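Local coordinates for iron-regulated outer membrane protein (Neisseria meningitidis, PDB 4B7O) that probably takes up iron or iron-siderophore complexes across the outer membrane as a TonB-dependent transporter, captured here in its iron-free form, at residues 481-486 with 532-537; 158-163 with 465-470; 504-509 with 536-541. All blocks are in the same frame, centred on the assembly; numbering follows the deposited sequence.

Interaction 1: residues 481-486 with 532-537; sequences SSNLNP and TKAERA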
ATOM      1  N   SER A 481       0.836  24.375  -8.579  1.00 50.49           N
ATOM      2  CA  SER A 481       2.178  24.634  -8.057  1.00 49.29           C
ATOM      3  C   SER A 481       3.053  23.738  -8.837  1.00 50.18           C
ATOM      4  O   SER A 481       2.557  22.865  -9.568  1.00 52.30           O
ATOM      5  CB  SER A 481       2.300  24.289  -6.580  1.00 48.68           C
ATOM      6  OG  SER A 481       3.105  25.248  -5.910  1.00 51.75           O
ATOM      7  N   SER A 482       4.350  23.977  -8.736  1.00 47.90           N
ATOM      8  CA  SER A 482       5.310  23.053  -9.294  1.00 48.75           C
ATOM      9  C   SER A 482       6.513  23.139  -8.396  1.00 49.76           C
ATOM     10  O   SER A 482       6.624  24.083  -7.608  1.00 46.89           O
ATOM     11  CB  SER A 482       5.636  23.404 -10.737  1.00 53.21           C
ATOM     12  OG  SER A 482       5.999  24.757 -10.829  1.00 59.65           O
ATOM     13  N   ASN A 483       7.374  22.131  -8.461  1.00 48.16           N
ATOM     14  CA  ASN A 483       8.593  22.116  -7.666  1.00 44.49           C
ATOM     15  C   ASN A 483       9.675  21.427  -8.510  1.00 47.53           C
ATOM     16  O   ASN A 483       9.370  20.595  -9.377  1.00 46.12           O
ATOM     17  CB  ASN A 483       8.440  21.340  -6.350  1.00 41.73           C
ATOM     18  CG  ASN A 483       7.317  21.820  -5.454  1.00 49.47           C
ATOM     19  OD1 ASN A 483       6.153  21.856  -5.844  1.00 55.40           O
ATOM     20  ND2 ASN A 483       7.654  22.129  -4.197  1.00 45.74           N
ATOM     21  N   LEU A 484      10.941  21.764  -8.245  1.00 51.78           N
ATOM     22  CA  LEU A 484      12.097  21.005  -8.794  1.00 45.86           C
ATOM     23  C   LEU A 484      12.637  20.091  -7.696  1.00 40.02           C
ATOM     24  O   LEU A 484      12.892  20.542  -6.577  1.00 39.93           O
ATOM     25  CB  LEU A 484      13.211  21.978  -9.242  1.00 48.94           C
ATOM     26  CG  LEU A 484      13.281  22.393 -10.719  1.00 54.07           C
ATOM     27  CD1 LEU A 484      13.514  21.241 -11.689  1.00 52.17           C
ATOM     28  CD2 LEU A 484      12.032  23.151 -11.140  1.00 59.47           C
ATOM     29  N   ASN A 485      12.826  18.825  -7.999  1.00 36.56           N
ATOM     30  CA  ASN A 485      13.285  17.921  -6.967  1.00 38.07           C
ATOM     31  C   ASN A 485      14.567  17.215  -7.340  1.00 38.58           C
ATOM     32  O   ASN A 485      14.569  16.395  -8.266  1.00 45.83           O
ATOM     33  CB  ASN A 485      12.215  16.911  -6.623  1.00 37.29           C
ATOM     34  CG  ASN A 485      10.927  17.550  -6.176  1.00 37.79           C
ATOM     35  OD1 ASN A 485      10.811  18.193  -5.099  1.00 38.87           O
ATOM     36  ND2 ASN A 485       9.935  17.328  -6.962  1.00 29.39           N
ATOM     37  N   PRO A 486      15.674  17.558  -6.641  1.00 37.22           N
ATOM     38  CA  PRO A 486      16.998  17.039  -6.956  1.00 36.71           C
ATOM     39  C   PRO A 486      17.314  15.838  -6.131  1.00 34.92           C
ATOM     40  O   PRO A 486      16.982  15.802  -4.966  1.00 37.85           O
ATOM     41  CB  PRO A 486      17.925  18.188  -6.551  1.00 35.41           C
ATOM     42  CG  PRO A 486      17.220  18.900  -5.469  1.00 33.85           C
ATOM     43  CD  PRO A 486      15.757  18.745  -5.759  1.00 40.61           C
ATOM     44  N   THR A 532      -1.496  27.252  -1.975  1.00 56.13           N
ATOM     45  CA  THR A 532      -1.073  26.118  -1.164  1.00 55.37           C
ATOM     46  C   THR A 532      -0.252  25.146  -2.021  1.00 51.79           C
ATOM     47  O   THR A 532      -0.650  24.795  -3.122  1.00 53.01           O
ATOM     48  CB  THR A 532      -2.196  25.361  -0.402  1.00 59.45           C
ATOM     49  OG1 THR A 532      -2.547  24.154  -1.091  1.00 61.48           O
ATOM     50  CG2 THR A 532      -3.391  26.195  -0.158  1.00 48.09           C
ATOM     51  N   LYS A 533       0.898  24.740  -1.491  1.00 46.95           N
ATOM     52  CA  LYS A 533       1.922  23.994  -2.235  1.00 46.28           C
ATOM     53  C   LYS A 533       1.848  22.488  -1.930  1.00 41.44           C
ATOM     54  O   LYS A 533       1.189  22.063  -0.951  1.00 39.62           O
ATOM     55  CB  LYS A 533       3.333  24.468  -1.812  1.00 56.95           C
ATOM     56  CG  LYS A 533       3.508  25.960  -1.470  1.00 52.77           C
ATOM     57  CD  LYS A 533       4.296  26.679  -2.559  1.00 51.47           C
ATOM     58  CE  LYS A 533       3.627  27.998  -2.947  1.00 65.06           C
ATOM     59  NZ  LYS A 533       3.292  28.881  -1.774  1.00 60.20           N
ATOM     60  N   ALA A 534       2.575  21.725  -2.743  1.00 37.32           N
ATOM     61  CA  ALA A 534       2.926  20.304  -2.472  1.00 39.04           C
ATOM     62  C   ALA A 534       3.811  20.103  -1.252  1.00 40.99           C
ATOM     63  O   ALA A 534       4.658  20.924  -0.954  1.00 50.62           O
ATOM     64  CB  ALA A 534       3.586  19.656  -3.675  1.00 30.23           C
ATOM     65  N   GLU A 535       3.574  19.003  -0.541  1.00 44.47           N
ATOM     66  CA  GLU A 535       4.399  18.536   0.561  1.00 39.37           C
ATOM     67  C   GLU A 535       5.744  18.195   0.002  1.00 36.75           C
ATOM     68  O   GLU A 535       5.837  17.460  -0.998  1.00 40.29           O
ATOM     69  CB  GLU A 535       3.808  17.259   1.122  1.00 36.57           C
ATOM     70  CG  GLU A 535       2.755  17.497   2.170  1.00 41.63           C
ATOM     71  CD  GLU A 535       2.035  16.214   2.580  1.00 45.98           C
ATOM     72  OE1 GLU A 535       2.207  15.177   1.866  1.00 45.94           O
ATOM     73  OE2 GLU A 535       1.335  16.235   3.631  1.00 43.39           O
ATOM     74  N   ARG A 536       6.789  18.656   0.664  1.00 34.41           N
ATOM     75  CA  ARG A 536       8.165  18.454   0.113  1.00 40.21           C
ATOM     76  C   ARG A 536       9.071  17.679   1.063  1.00 38.37           C
ATOM     77  O   ARG A 536       9.304  18.084   2.205  1.00 38.50           O
ATOM     78  CB  ARG A 536       8.795  19.779  -0.346  1.00 35.36           C
ATOM     79  CG  ARG A 536       9.969  19.567  -1.280  1.00 43.62           C
ATOM     80  CD  ARG A 536      10.099  20.689  -2.260  1.00 44.71           C
ATOM     81  NE  ARG A 536      11.246  20.522  -3.158  1.00 44.85           N
ATOM     82  CZ  ARG A 536      12.463  20.991  -2.880  1.00 41.21           C
ATOM     83  NH1 ARG A 536      12.680  21.625  -1.711  1.00 35.09           N
ATOM     84  NH2 ARG A 536      13.449  20.818  -3.769  1.00 38.44           N
ATOM     85  N   ALA A 537       9.491  16.507   0.630  1.00 34.99           N
ATOM     86  CA  ALA A 537      10.258  15.652   1.525  1.00 34.98           C
ATOM     87  C   ALA A 537      11.730  15.794   1.160  1.00 35.98           C
ATOM     88  O   ALA A 537      12.084  15.876  -0.042  1.00 32.87           O
ATOM     89  CB  ALA A 537       9.832  14.190   1.361  1.00 29.55           C
TER

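Interaction 2: residues 158-163 with 465-470; sequences AGIGAT and RYDRFK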
ATOM      1  N   ALA A 158      11.498   7.659  -9.904  1.00 46.19           N
ATOM      2  CA  ALA A 158      10.518   6.771  -9.202  1.00 46.12           C
ATOM      3  C   ALA A 158       9.041   6.950  -9.627  1.00 47.30           C
ATOM      4  O   ALA A 158       8.293   5.987  -9.754  1.00 51.20           O
ATOM      5  CB  ALA A 158      10.638   6.938  -7.694  1.00 40.66           C
ATOM      6  N   GLY A 159       8.621   8.190  -9.818  1.00 44.18           N
ATOM      7  CA  GLY A 159       7.247   8.471 -10.204  1.00 40.57           C
ATOM      8  C   GLY A 159       6.745   9.647  -9.420  1.00 39.98           C
ATOM      9  O   GLY A 159       7.512  10.371  -8.798  1.00 40.76           O
ATOM     10  N   ILE A 160       5.438   9.797  -9.390  1.00 41.62           N
ATOM     11  CA  ILE A 160       4.815  10.941  -8.745  1.00 38.96           C
ATOM     12  C   ILE A 160       4.684  10.664  -7.269  1.00 32.89           C
ATOM     13  O   ILE A 160       4.364   9.576  -6.876  1.00 44.85           O
ATOM     14  CB  ILE A 160       3.374  11.105  -9.307  1.00 39.55           C
ATOM     15  CG1 ILE A 160       3.427  10.904 -10.815  1.00 38.68           C
ATOM     16  CG2 ILE A 160       2.732  12.421  -8.821  1.00 35.94           C
ATOM     17  CD1 ILE A 160       2.173  11.288 -11.557  1.00 41.68           C
ATOM     18  N   GLY A 161       4.808  11.680  -6.468  1.00 36.99           N
ATOM     19  CA  GLY A 161       4.511  11.598  -5.022  1.00 37.34           C
ATOM     20  C   GLY A 161       5.396  10.688  -4.184  1.00 36.12           C
ATOM     21  O   GLY A 161       4.995  10.230  -3.113  1.00 33.45           O
ATOM     22  N   ALA A 162       6.614  10.440  -4.635  1.00 34.80           N
ATOM     23  CA  ALA A 162       7.434   9.443  -3.971  1.00 32.35           C
ATOM     24  C   ALA A 162       8.087   9.970  -2.752  1.00 32.74           C
ATOM     25  O   ALA A 162       9.299   9.994  -2.747  1.00 35.88           O
ATOM     26  CB  ALA A 162       8.484   8.945  -4.920  1.00 28.60           C
ATOM     27  N   THR A 163       7.310  10.388  -1.736  1.00 37.82           N
ATOM     28  CA  THR A 163       7.854  11.084  -0.559  1.00 38.81           C
ATOM     29  C   THR A 163       8.246  10.126   0.516  1.00 42.44           C
ATOM     30  O   THR A 163       9.176  10.371   1.257  1.00 42.35           O
ATOM     31  CB  THR A 163       6.879  12.096   0.122  1.00 36.09           C
ATOM     32  OG1 THR A 163       5.564  11.531   0.298  1.00 37.87           O
ATOM     33  CG2 THR A 163       6.787  13.326  -0.684  1.00 34.12           C
ATOM     34  N   ARG A 465      13.768  16.133 -10.929  1.00 43.16           N
ATOM     35  CA  ARG A 465      12.380  16.021 -11.342  1.00 45.41           C
ATOM     36  C   ARG A 465      11.734  17.357 -11.336  1.00 41.78           C
ATOM     37  O   ARG A 465      11.938  18.144 -10.420  1.00 42.55           O
ATOM     38  CB  ARG A 465      11.535  15.200 -10.356  1.00 41.33           C
ATOM     39  CG  ARG A 465      11.731  13.744 -10.476  1.00 40.67           C
ATOM     40  CD  ARG A 465      10.800  13.051  -9.474  1.00 53.77           C
ATOM     41  NE  ARG A 465       9.395  13.189  -9.882  1.00 43.41           N
ATOM     42  CZ  ARG A 465       8.847  12.506 -10.877  1.00 42.78           C
ATOM     43  NH1 ARG A 465       9.544  11.577 -11.568  1.00 39.70           N
ATOM     44  NH2 ARG A 465       7.579  12.752 -11.174  1.00 46.44           N
ATOM     45  N   TYR A 466      10.852  17.539 -12.307  1.00 42.89           N
ATOM     46  CA  TYR A 466       9.956  18.650 -12.336  1.00 42.30           C
ATOM     47  C   TYR A 466       8.552  18.112 -12.045  1.00 43.09           C
ATOM     48  O   TYR A 466       8.042  17.325 -12.806  1.00 43.55           O
ATOM     49  CB  TYR A 466      10.034  19.295 -13.733  1.00 42.69           C
ATOM     50  CG  TYR A 466       9.168  20.491 -13.779  1.00 47.32           C
ATOM     51  CD1 TYR A 466       9.394  21.545 -12.894  1.00 48.09           C
ATOM     52  CD2 TYR A 466       8.050  20.538 -14.614  1.00 52.54           C
ATOM     53  CE1 TYR A 466       8.570  22.638 -12.869  1.00 51.43           C
ATOM     54  CE2 TYR A 466       7.203  21.640 -14.596  1.00 57.81           C
ATOM     55  CZ  TYR A 466       7.473  22.681 -13.722  1.00 58.91           C
ATOM     56  OH  TYR A 466       6.663  23.784 -13.691  1.00 68.13           O
ATOM     57  N   ASP A 467       7.948  18.503 -10.932  1.00 46.24           N
ATOM     58  CA  ASP A 467       6.655  17.963 -10.516  1.00 48.75           C
ATOM     59  C   ASP A 467       5.656  19.092 -10.521  1.00 50.79           C
ATOM     60  O   ASP A 467       5.878  20.093  -9.826  1.00 53.71           O
ATOM     61  CB  ASP A 467       6.724  17.405  -9.089  1.00 59.51           C
ATOM     62  CG  ASP A 467       7.178  15.931  -9.029  1.00 69.94           C
ATOM     63  OD1 ASP A 467       8.410  15.675  -8.942  1.00 70.35           O
ATOM     64  OD2 ASP A 467       6.296  15.025  -9.008  1.00 71.47           O
ATOM     65  N   ARG A 468       4.585  18.959 -11.319  1.00 48.18           N
ATOM     66  CA  ARG A 468       3.543  19.994 -11.420  1.00 49.02           C
ATOM     67  C   ARG A 468       2.168  19.417 -11.049  1.00 46.36           C
ATOM     68  O   ARG A 468       1.746  18.383 -11.607  1.00 38.77           O
ATOM     69  CB  ARG A 468       3.504  20.557 -12.848  1.00 56.26           C
ATOM     70  CG  ARG A 468       2.480  21.669 -13.029  1.00 61.37           C
ATOM     71  CD  ARG A 468       2.932  22.782 -13.974  1.00 72.13           C
ATOM     72  NE  ARG A 468       1.864  23.795 -14.115  1.00 77.00           N
ATOM     73  CZ  ARG A 468       1.704  24.876 -13.344  1.00 77.07           C
ATOM     74  NH1 ARG A 468       2.564  25.149 -12.363  1.00 79.56           N
ATOM     75  NH2 ARG A 468       0.678  25.699 -13.557  1.00 75.31           N
ATOM     76  N   PHE A 469       1.467  20.071 -10.134  1.00 40.47           N
ATOM     77  CA  PHE A 469       0.082  19.693  -9.940  1.00 45.95           C
ATOM     78  C   PHE A 469      -0.994  20.747 -10.258  1.00 48.15           C
ATOM     79  O   PHE A 469      -0.728  21.963 -10.216  1.00 45.18           O
ATOM     80  CB  PHE A 469      -0.112  19.115  -8.556  1.00 43.46           C
ATOM     81  CG  PHE A 469      -0.268  20.130  -7.485  1.00 39.87           C
ATOM     82  CD1 PHE A 469      -1.527  20.703  -7.237  1.00 43.28           C
ATOM     83  CD2 PHE A 469       0.803  20.473  -6.671  1.00 41.21           C
ATOM     84  CE1 PHE A 469      -1.719  21.621  -6.219  1.00 38.00           C
ATOM     85  CE2 PHE A 469       0.622  21.384  -5.628  1.00 42.18           C
ATOM     86  CZ  PHE A 469      -0.629  21.961  -5.409  1.00 45.02           C
ATOM     87  N   LYS A 470      -2.220  20.279 -10.531  1.00 50.54           N
ATOM     88  CA  LYS A 470      -3.418  21.187 -10.642  1.00 43.57           C
ATOM     89  C   LYS A 470      -4.583  20.561  -9.906  1.00 40.92           C
ATOM     90  O   LYS A 470      -4.998  19.454 -10.209  1.00 36.73           O
ATOM     91  CB  LYS A 470      -3.812  21.411 -12.107  1.00 41.53           C
ATOM     92  CG  LYS A 470      -4.550  22.749 -12.313  1.00 56.73           C
ATOM     93  CD  LYS A 470      -5.871  22.762 -13.100  1.00 49.92           C
ATOM     94  CE  LYS A 470      -5.677  22.634 -14.609  1.00 54.10           C
ATOM     95  NZ  LYS A 470      -5.733  21.182 -15.037  1.00 62.74           N
TER

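Interaction 3: residues 504-509 with 536-541; sequences HNYASR and RARNTE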
ATOM      1  N   HIS A 504      20.418  11.130  -0.790  1.00 34.13           N
ATOM      2  CA  HIS A 504      19.813  12.365  -0.306  1.00 37.33           C
ATOM      3  C   HIS A 504      18.884  12.758  -1.455  1.00 41.60           C
ATOM      4  O   HIS A 504      19.368  13.142  -2.541  1.00 42.81           O
ATOM      5  CB  HIS A 504      20.918  13.382  -0.116  1.00 33.38           C
ATOM      6  CG  HIS A 504      20.504  14.639   0.594  1.00 32.03           C
ATOM      7  ND1 HIS A 504      20.173  14.650   1.883  1.00 38.44           N
ATOM      8  CD2 HIS A 504      20.430  15.953   0.159  1.00 31.21           C
ATOM      9  CE1 HIS A 504      19.877  15.900   2.267  1.00 34.64           C
ATOM     10  NE2 HIS A 504      20.029  16.699   1.214  1.00 36.05           N
ATOM     11  N   ASN A 505      17.573  12.581  -1.236  1.00 37.25           N
ATOM     12  CA  ASN A 505      16.500  12.749  -2.254  1.00 38.21           C
ATOM     13  C   ASN A 505      15.469  13.787  -1.813  1.00 38.60           C
ATOM     14  O   ASN A 505      15.021  13.777  -0.661  1.00 43.59           O
ATOM     15  CB  ASN A 505      15.802  11.413  -2.465  1.00 34.92           C
ATOM     16  CG  ASN A 505      16.776  10.329  -2.911  1.00 40.57           C
ATOM     17  OD1 ASN A 505      17.937  10.633  -3.276  1.00 40.49           O
ATOM     18  ND2 ASN A 505      16.323   9.071  -2.919  1.00 34.09           N
ATOM     19  N   TYR A 506      15.154  14.722  -2.686  1.00 35.44           N
ATOM     20  CA  TYR A 506      13.959  15.500  -2.575  1.00 33.99           C
ATOM     21  C   TYR A 506      12.848  14.850  -3.389  1.00 34.49           C
ATOM     22  O   TYR A 506      13.091  14.219  -4.473  1.00 33.50           O
ATOM     23  CB  TYR A 506      14.204  16.898  -3.162  1.00 42.33           C
ATOM     24  CG  TYR A 506      14.904  17.795  -2.188  1.00 43.39           C
ATOM     25  CD1 TYR A 506      14.183  18.490  -1.246  1.00 38.14           C
ATOM     26  CD2 TYR A 506      16.311  17.885  -2.166  1.00 44.69           C
ATOM     27  CE1 TYR A 506      14.815  19.293  -0.313  1.00 42.26           C
ATOM     28  CE2 TYR A 506      16.948  18.692  -1.254  1.00 39.55           C
ATOM     29  CZ  TYR A 506      16.210  19.398  -0.346  1.00 43.87           C
ATOM     30  OH  TYR A 506      16.844  20.199   0.563  1.00 45.82           O
ATOM     31  N   ALA A 507      11.624  14.982  -2.867  1.00 37.32           N
ATOM     32  CA  ALA A 507      10.397  14.592  -3.637  1.00 34.12           C
ATOM     33  C   ALA A 507       9.205  15.360  -3.131  1.00 33.35           C
ATOM     34  O   ALA A 507       9.161  15.802  -1.949  1.00 35.76           O
ATOM     35  CB  ALA A 507      10.151  13.052  -3.601  1.00 29.55           C
ATOM     36  N   SER A 508       8.234  15.568  -4.023  1.00 35.90           N
ATOM     37  CA  SER A 508       7.014  16.283  -3.598  1.00 38.52           C
ATOM     38  C   SER A 508       5.763  15.463  -3.834  1.00 35.99           C
ATOM     39  O   SER A 508       5.706  14.647  -4.746  1.00 40.88           O
ATOM     40  CB  SER A 508       6.874  17.658  -4.253  1.00 31.72           C
ATOM     41  OG  SER A 508       7.181  17.528  -5.630  1.00 36.95           O
ATOM     42  N   ARG A 509       4.771  15.698  -3.002  1.00 36.37           N
ATOM     43  CA  ARG A 509       3.466  15.103  -3.160  1.00 38.95           C
ATOM     44  C   ARG A 509       2.404  16.202  -3.108  1.00 39.53           C
ATOM     45  O   ARG A 509       2.378  16.984  -2.167  1.00 35.81           O
ATOM     46  CB  ARG A 509       3.243  14.155  -2.025  1.00 36.25           C
ATOM     47  CG  ARG A 509       2.307  13.017  -2.343  1.00 40.92           C
ATOM     48  CD  ARG A 509       2.540  11.936  -1.306  1.00 40.67           C
ATOM     49  NE  ARG A 509       1.425  11.030  -1.192  1.00 40.01           N
ATOM     50  CZ  ARG A 509       1.292   9.959  -1.931  1.00 39.29           C
ATOM     51  NH1 ARG A 509       2.224   9.655  -2.812  1.00 37.75           N
ATOM     52  NH2 ARG A 509       0.238   9.174  -1.759  1.00 41.46           N
ATOM     53  N   ARG A 536       6.789  18.656   0.664  1.00 34.41           N
ATOM     54  CA  ARG A 536       8.165  18.454   0.113  1.00 40.21           C
ATOM     55  C   ARG A 536       9.071  17.679   1.063  1.00 38.37           C
ATOM     56  O   ARG A 536       9.304  18.084   2.205  1.00 38.50           O
ATOM     57  CB  ARG A 536       8.795  19.779  -0.346  1.00 35.36           C
ATOM     58  CG  ARG A 536       9.969  19.567  -1.280  1.00 43.62           C
ATOM     59  CD  ARG A 536      10.099  20.689  -2.260  1.00 44.71           C
ATOM     60  NE  ARG A 536      11.246  20.522  -3.158  1.00 44.85           N
ATOM     61  CZ  ARG A 536      12.463  20.991  -2.880  1.00 41.21           C
ATOM     62  NH1 ARG A 536      12.680  21.625  -1.711  1.00 35.09           N
ATOM     63  NH2 ARG A 536      13.449  20.818  -3.769  1.00 38.44           N
ATOM     64  N   ALA A 537       9.491  16.507   0.630  1.00 34.99           N
ATOM     65  CA  ALA A 537      10.258  15.652   1.525  1.00 34.98           C
ATOM     66  C   ALA A 537      11.730  15.794   1.160  1.00 35.98           C
ATOM     67  O   ALA A 537      12.084  15.876  -0.042  1.00 32.87           O
ATOM     68  CB  ALA A 537       9.832  14.190   1.361  1.00 29.55           C
ATOM     69  N   ARG A 538      12.570  15.815   2.187  1.00 34.12           N
ATOM     70  CA  ARG A 538      13.995  15.582   1.967  1.00 38.40           C
ATOM     71  C   ARG A 538      14.394  14.332   2.734  1.00 32.66           C
ATOM     72  O   ARG A 538      14.281  14.320   3.932  1.00 29.93           O
ATOM     73  CB  ARG A 538      14.818  16.789   2.434  1.00 39.93           C
ATOM     74  CG  ARG A 538      16.258  16.769   1.938  1.00 42.57           C
ATOM     75  CD  ARG A 538      17.081  17.936   2.508  1.00 46.74           C
ATOM     76  NE  ARG A 538      17.062  18.077   3.976  1.00 44.75           N
ATOM     77  CZ  ARG A 538      17.990  18.761   4.665  1.00 52.32           C
ATOM     78  NH1 ARG A 538      19.019  19.319   4.023  1.00 48.57           N
ATOM     79  NH2 ARG A 538      17.922  18.894   5.996  1.00 47.69           N
ATOM     80  N   ASN A 539      14.833  13.294   2.037  1.00 31.41           N
ATOM     81  CA  ASN A 539      15.151  12.036   2.673  1.00 33.26           C
ATOM     82  C   ASN A 539      16.641  11.716   2.569  1.00 33.94           C
ATOM     83  O   ASN A 539      17.184  11.579   1.499  1.00 33.22           O
ATOM     84  CB  ASN A 539      14.296  10.891   2.060  1.00 36.09           C
ATOM     85  CG  ASN A 539      14.384   9.585   2.835  1.00 42.64           C
ATOM     86  OD1 ASN A 539      13.845   9.463   3.909  1.00 50.42           O
ATOM     87  ND2 ASN A 539      15.067   8.587   2.271  1.00 52.31           N
ATOM     88  N   THR A 540      17.302  11.550   3.704  1.00 37.85           N
ATOM     89  CA  THR A 540      18.675  11.094   3.642  1.00 36.92           C
ATOM     90  C   THR A 540      18.890   9.812   4.378  1.00 35.24           C
ATOM     91  O   THR A 540      18.418   9.629   5.495  1.00 36.82           O
ATOM     92  CB  THR A 540      19.675  12.210   3.986  1.00 40.60           C
ATOM     93  OG1 THR A 540      20.764  11.690   4.763  1.00 44.62           O
ATOM     94  CG2 THR A 540      19.034  13.282   4.694  1.00 35.01           C
ATOM     95  N   GLU A 541      19.535   8.871   3.728  1.00 36.32           N
ATOM     96  CA  GLU A 541      19.853   7.617   4.428  1.00 41.12           C
ATOM     97  C   GLU A 541      21.178   6.921   4.184  1.00 36.49           C
ATOM     98  O   GLU A 541      21.730   7.014   3.100  1.00 36.44           O
ATOM     99  CB  GLU A 541      18.730   6.579   4.313  1.00 48.71           C
ATOM    100  CG  GLU A 541      18.054   6.336   2.988  1.00 49.51           C
ATOM    101  CD  GLU A 541      16.756   5.517   3.224  1.00 53.84           C
ATOM    102  OE1 GLU A 541      16.825   4.344   3.709  1.00 51.26           O
ATOM    103  OE2 GLU A 541      15.662   6.052   2.924  1.00 53.32           O
TER

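Interaction 1: residues 481-486 with 532-537
Two hydrogen bonds from the side chain of R536 carry the polar part of this contact, and both reach L484 and N485, on the strand beyond the intervening 498-509. R536 NE donates to N485 OD1 (3.1 Å, N-H...O angle 150°). R536 NH2 donates to L484 O at 2.9 Å, approaching almost straight on to the carbonyl oxygen. Each acceptor lies at the edge of the guanidinium, tilted somewhat from its plane, so a backbone and a side-chain oxygen together limit rotation of the group. The N485 amide is itself positioned by a second shell: its ND2 is hydrogen-bonded to S508 OG and weakly to D467 OD1.

Residues 481-486 and 535-537 lie on strands of the transmembrane beta-barrel, with 532-534 the loop leading into the second. Both strands pair with 498-509, and their short axes run 9.6 Å apart at 10°, the near-parallel direction expected of second neighbours in an antiparallel barrel. R536 passes over the intervening strand, along Y506, with CG anti to the backbone N (chi1 -162°) and a bend at chi2.

Van der Waals packing fills in the rest. The N483 and R536 side chains run alongside each other in opposite senses, bringing N483 ND2 to 3.4 Å from R536 CD, and P486 CD approaches R536 NH2 at 3.7 Å. Nearer the loop, S481 OG rests 3.8 Å from K533 CD; the K533 amine turns to G531 O instead.

Interaction 2: residues 158-163 with 465-470
The interface between plug and barrel wall in this TonB-dependent transporter brings the carbonyl of G159, in a plug loop, against the flat face of R465 on a barrel strand. G159 O sits 3.2 Å above the R465 guanidinium plane, over its centre, and 3.3 Å from R465 CZ. The separation of G159 O from R465 NH2 is 3.4 Å, but the angle is too poor for a hydrogen bond; the contact is consistent with the carbonyl dipole facing the delocalised positive charge. The backbone of G159 (phi 138°, psi -163°) leaves little room for a CB beside the preceding carbonyl O.

D467, two residues along the same strand, holds the R465 guanidinium. A salt bridge joins R465 NE to D467 OD1 at 2.8 Å. A weak bond of 3.4 Å links R465 NH2 to D467 OD2, and this oxygen lies in the guanidinium plane. The bend at chi3 (70°) helps fold the arginine back toward the carboxylate. NH2 also donates to N383 OD1, and NH1 to A156 O of the plug. I160 adds loose packing on D467.

The loop connects plug strands 144-150 and 166-171, while barrel strand 458-472 runs between strands 441-455 and 478-493.

Interaction 3: residues 504-509 with 536-541
Y506 lies between two arginine side chains on an antiparallel ladder in the beta-barrel of this TonB-dependent transporter. N505-N539 and A507-A537 are its hydrogen-bonded pairs, the latter with A537 N to A507 O at 2.7 Å; H504-T540, Y506-R538 and S508-R536 are non-hydrogen-bonded pairs. N505, A507, A537 and N539 point to one face, where N505 ND2 is hydrogen-bonded to A153 O of the plug and N539 also touches A153; H504, Y506, S508, R536, R538 and T540 point to the other.

With chi1 at -81°, CG of Y506 sits beside its own backbone N, and the ring enters between its neighbours. The R536 guanidinium, whose NE and NH2 are bonded to N485 and L484, is 17° from the ring plane and overlaps one edge of the ring: NH2 is over the face, and R536 CZ is 3.4 Å from Y506 CD1. The opposite face receives the aliphatic part of R538: its CG stands 3.7 Å from the Y506 ring centroid in a CH-pi contact. R538 runs alongside Y506 in the same direction, bent at chi3.

H504, with CG anti to its backbone N (chi1 -170°), turns its ring toward strand 536-541. H504 ND1 meets T540 CB at 3.3 Å, at the ring edge, while H504 NE2 approaches R538 CD at 3.4 Å.

On the plug-facing side, N539 ND2 donates at 2.7 Å, within its own amide plane, to the anti lone pair of E541 OE2, an oxygen also salt-bridged to K66.

How the interactions relate
Along the chain, the plug loop 158-163 comes first, followed by barrel strands 458-472, 478-493, 498-509 and 535-547, which stand in that order in the wall. Interactions 1 and 3 have centres about 10 Å apart and share R536 and A537: interaction 3 joins direct neighbours, interaction 1 second neighbours. Interaction 2 is centred about 8 Å from interaction 1, its barrel strand pairing with 478-493 through bonds such as N485 N to R465 O. Its loop also reaches interaction 3, where G161 O accepts a bond from R509 NH1 (2.8 Å). The three therefore form one continuous patch in which the plug loop meets two strands, 458-472 and 498-509, on either side of 478-493.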